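Local coordinates for protein alpha-L-rhamnosidase (Streptomyces avermitilis, PDB 3W5M) that hydrolyses terminal non-reducing alpha-L-rhamnose residues from citrus flavonoids and gum arabic, and binds L-rhamnose through a calcium-dependent carbohydrate-binding module, at residues L305-R310 with E413-G418. Sequence-based numbering, arbitrary orientation.
Sequences LRHEFR and ERITSG
Ile415 and Phe309 face each other across two strands, and their first torsions set the contact. In Ile415, CG2 is anti to the backbone N and CG1 lies beside that N (chi1 -56°), and both branches reach Phe309. In Phe309, CG sits between the backbone N and the carbonyl carbon (chi1 54°), which turns one ring face to the isoleucine. Ile415 CG1 lies over that face, displaced toward the rim, 3.5 Å from Phe309 CD2. This is a CH-pi contact: Ile415 CG1 is 3.9 Å from the centroid of the Phe309 ring and 27° off the ring normal. Ile415 CD1 stays on the same side of the ring, 3.6 Å from Phe309 CD2. Ile415 CG2 lies over the same face, leaning toward Phe309 CD1 at 3.8 Å. The same methyl meets the His307 imidazole edge, near its plane; Ile415 CG2 is 3.6 Å from His307 CD2. Ile415 thus bridges two residues of strand 303-311. With an alanine in place of Phe309, all three outer carbons of Ile415 would probably lose the ring they pack against, and a gap would open between the strands. Leu403 also packs against Phe309, and Trp421 stacks on the His307 ring. Strand 303-311 has a neighbour on each side in one antiparallel sheet, while strand 412-416 is outermost in another, mixed sheet. Phe309 and Ile415 meet between these sheets, partly exposed, as in a beta-sandwich.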
ATOM      1  N   LEU A 305      -9.076 -13.425  20.884  1.00 18.91           N
ATOM      2  CA  LEU A 305     -10.523 -13.590  21.112  1.00 20.11           C
ATOM      3  C   LEU A 305     -10.917 -14.991  20.677  1.00 20.54           C
ATOM      4  O   LEU A 305     -10.396 -15.503  19.691  1.00 21.39           O
ATOM      5  CB  LEU A 305     -11.308 -12.519  20.350  1.00 21.01           C
ATOM      6  CG  LEU A 305     -11.333 -11.090  20.907  1.00 21.05           C
ATOM      7  CD1 LEU A 305      -9.997 -10.378  20.886  1.00 23.48           C
ATOM      8  CD2 LEU A 305     -12.295 -10.292  20.015  1.00 23.54           C
ATOM      9  N   ARG A 306     -11.805 -15.654  21.417  1.00 20.17           N
ATOM     10  CA  ARG A 306     -12.150 -17.021  21.037  1.00 20.37           C
ATOM     11  C   ARG A 306     -13.535 -17.396  21.497  1.00 19.69           C
ATOM     12  O   ARG A 306     -14.070 -16.787  22.428  1.00 19.90           O
ATOM     13  CB  ARG A 306     -11.171 -18.058  21.631  1.00 21.65           C
ATOM     14  CG  ARG A 306     -11.300 -18.218  23.144  1.00 21.93           C
ATOM     15  CD  ARG A 306     -10.224 -19.165  23.705  1.00 21.37           C
ATOM     16  NE  ARG A 306     -10.108 -20.436  22.978  1.00 23.97           N
ATOM     17  CZ  ARG A 306     -10.788 -21.547  23.253  1.00 23.29           C
ATOM     18  NH1 ARG A 306     -11.704 -21.551  24.212  1.00 23.21           N
ATOM     19  NH2 ARG A 306     -10.567 -22.641  22.537  1.00 23.60           N
ATOM     20  N   HIS A 307     -14.048 -18.436  20.857  1.00 19.94           N
ATOM     21  CA  HIS A 307     -15.352 -18.994  21.143  1.00 22.83           C
ATOM     22  C   HIS A 307     -15.365 -20.484  20.814  1.00 22.89           C
ATOM     23  O   HIS A 307     -15.065 -20.870  19.673  1.00 21.55           O
ATOM     24  CB  HIS A 307     -16.375 -18.276  20.288  1.00 23.14           C
ATOM     25  CG  HIS A 307     -17.768 -18.801  20.435  1.00 25.43           C
ATOM     26  ND1 HIS A 307     -18.420 -18.865  21.648  1.00 27.95           N
ATOM     27  CD2 HIS A 307     -18.647 -19.252  19.510  1.00 26.85           C
ATOM     28  CE1 HIS A 307     -19.641 -19.342  21.468  1.00 27.31           C
ATOM     29  NE2 HIS A 307     -19.800 -19.599  20.183  1.00 28.77           N
ATOM     30  N   GLU A 308     -15.740 -21.316  21.793  1.00 24.82           N
ATOM     31  CA  GLU A 308     -16.031 -22.736  21.513  1.00 26.12           C
ATOM     32  C   GLU A 308     -17.521 -22.982  21.308  1.00 25.79           C
ATOM     33  O   GLU A 308     -18.363 -22.273  21.888  1.00 27.70           O
ATOM     34  CB  GLU A 308     -15.481 -23.668  22.602  1.00 27.42           C
ATOM     35  CG  GLU A 308     -13.954 -23.735  22.564  1.00 30.74           C
ATOM     36  CD  GLU A 308     -13.354 -24.774  23.513  1.00 34.15           C
ATOM     37  OE1 GLU A 308     -13.922 -25.888  23.626  1.00 33.55           O
ATOM     38  OE2 GLU A 308     -12.302 -24.466  24.136  1.00 33.55           O
ATOM     39  N   PHE A 309     -17.825 -23.957  20.466  1.00 26.91           N
ATOM     40  CA  PHE A 309     -19.196 -24.307  20.120  1.00 28.86           C
ATOM     41  C   PHE A 309     -19.247 -25.752  19.639  1.00 31.54           C
ATOM     42  O   PHE A 309     -18.230 -26.337  19.228  1.00 34.60           O
ATOM     43  CB  PHE A 309     -19.755 -23.349  19.039  1.00 27.47           C
ATOM     44  CG  PHE A 309     -18.891 -23.268  17.803  1.00 26.59           C
ATOM     45  CD1 PHE A 309     -17.732 -22.486  17.796  1.00 26.77           C
ATOM     46  CD2 PHE A 309     -19.209 -24.004  16.672  1.00 26.20           C
ATOM     47  CE1 PHE A 309     -16.934 -22.445  16.667  1.00 26.18           C
ATOM     48  CE2 PHE A 309     -18.423 -23.956  15.529  1.00 26.95           C
ATOM     49  CZ  PHE A 309     -17.273 -23.182  15.534  1.00 26.89           C
ATOM     50  N   ARG A 310     -20.447 -26.318  19.684  1.00 32.48           N
ATOM     51  CA  ARG A 310     -20.694 -27.690  19.293  1.00 34.80           C
ATOM     52  C   ARG A 310     -21.461 -27.684  17.969  1.00 33.22           C
ATOM     53  O   ARG A 310     -22.380 -26.882  17.778  1.00 33.07           O
ATOM     54  CB  ARG A 310     -21.499 -28.365  20.416  1.00 41.39           C
ATOM     55  CG  ARG A 310     -21.633 -29.879  20.358  1.00 49.30           C
ATOM     56  CD  ARG A 310     -22.882 -30.325  21.122  1.00 56.67           C
ATOM     57  NE  ARG A 310     -22.918 -31.764  21.393  1.00 62.18           N
ATOM     58  CZ  ARG A 310     -23.989 -32.435  21.831  1.00 64.93           C
ATOM     59  NH1 ARG A 310     -25.147 -31.808  22.044  1.00 65.98           N
ATOM     60  NH2 ARG A 310     -23.906 -33.746  22.053  1.00 59.94           N
ATOM     61  N   GLU A 413     -26.048 -24.221  10.466  1.00 22.58           N
ATOM     62  CA  GLU A 413     -25.750 -23.630  11.751  1.00 24.61           C
ATOM     63  C   GLU A 413     -25.015 -22.337  11.442  1.00 23.56           C
ATOM     64  O   GLU A 413     -24.233 -22.275  10.491  1.00 23.80           O
ATOM     65  CB  GLU A 413     -24.842 -24.551  12.587  1.00 29.68           C
ATOM     66  CG  GLU A 413     -25.443 -25.913  12.935  1.00 38.16           C
ATOM     67  CD  GLU A 413     -26.677 -25.828  13.836  1.00 46.92           C
ATOM     68  OE1 GLU A 413     -26.887 -24.785  14.502  1.00 51.57           O
ATOM     69  OE2 GLU A 413     -27.451 -26.815  13.882  1.00 54.13           O
ATOM     70  N   ARG A 414     -25.282 -21.317  12.236  1.00 23.34           N
ATOM     71  CA  ARG A 414     -24.542 -20.065  12.131  1.00 24.63           C
ATOM     72  C   ARG A 414     -23.903 -19.724  13.480  1.00 24.45           C
ATOM     73  O   ARG A 414     -24.587 -19.639  14.506  1.00 25.24           O
ATOM     74  CB  ARG A 414     -25.485 -18.945  11.649  1.00 24.70           C
ATOM     75  CG  ARG A 414     -24.751 -17.675  11.276  1.00 26.99           C
ATOM     76  CD  ARG A 414     -25.735 -16.572  10.920  1.00 27.05           C
ATOM     77  NE  ARG A 414     -26.418 -16.873   9.665  1.00 29.68           N
ATOM     78  CZ  ARG A 414     -27.143 -15.999   8.978  1.00 29.86           C
ATOM     79  NH1 ARG A 414     -27.284 -14.753   9.407  1.00 32.02           N
ATOM     80  NH2 ARG A 414     -27.736 -16.378   7.866  1.00 31.21           N
ATOM     81  N   ILE A 415     -22.582 -19.538  13.482  1.00 24.14           N
ATOM     82  CA  ILE A 415     -21.847 -19.188  14.692  1.00 23.09           C
ATOM     83  C   ILE A 415     -21.332 -17.772  14.440  1.00 23.53           C
ATOM     84  O   ILE A 415     -20.802 -17.497  13.371  1.00 23.37           O
ATOM     85  CB  ILE A 415     -20.671 -20.174  14.938  1.00 26.12           C
ATOM     86  CG1 ILE A 415     -21.166 -21.640  14.995  1.00 27.12           C
ATOM     87  CG2 ILE A 415     -19.874 -19.773  16.169  1.00 27.44           C
ATOM     88  CD1 ILE A 415     -22.136 -21.932  16.136  1.00 29.77           C
ATOM     89  N   THR A 416     -21.543 -16.863  15.385  1.00 23.59           N
ATOM     90  CA  THR A 416     -21.106 -15.487  15.173  1.00 22.57           C
ATOM     91  C   THR A 416     -20.341 -14.911  16.351  1.00 22.73           C
ATOM     92  O   THR A 416     -20.464 -15.369  17.491  1.00 21.47           O
ATOM     93  CB  THR A 416     -22.303 -14.535  14.898  1.00 23.73           C
ATOM     94  OG1 THR A 416     -23.180 -14.572  16.018  1.00 23.75           O
ATOM     95  CG2 THR A 416     -23.083 -14.929  13.644  1.00 24.67           C
ATOM     96  N   SER A 417     -19.565 -13.874  16.049  1.00 21.02           N
ATOM     97  CA  SER A 417     -19.042 -12.970  17.037  1.00 20.36           C
ATOM     98  C   SER A 417     -20.202 -12.353  17.811  1.00 22.54           C
ATOM     99  O   SER A 417     -21.241 -11.960  17.223  1.00 21.95           O
ATOM    100  CB  SER A 417     -18.205 -11.877  16.366  1.00 21.05           C
ATOM    101  OG  SER A 417     -18.925 -11.173  15.359  1.00 19.28           O
ATOM    102  N   GLY A 418     -19.989 -12.260  19.117  1.00 22.15           N
ATOM    103  CA  GLY A 418     -20.987 -11.772  20.062  1.00 23.66           C
ATOM    104  C   GLY A 418     -20.551 -11.925  21.516  1.00 25.40           C
ATOM    105  O   GLY A 418     -19.398 -12.281  21.800  1.00 23.30           O
TER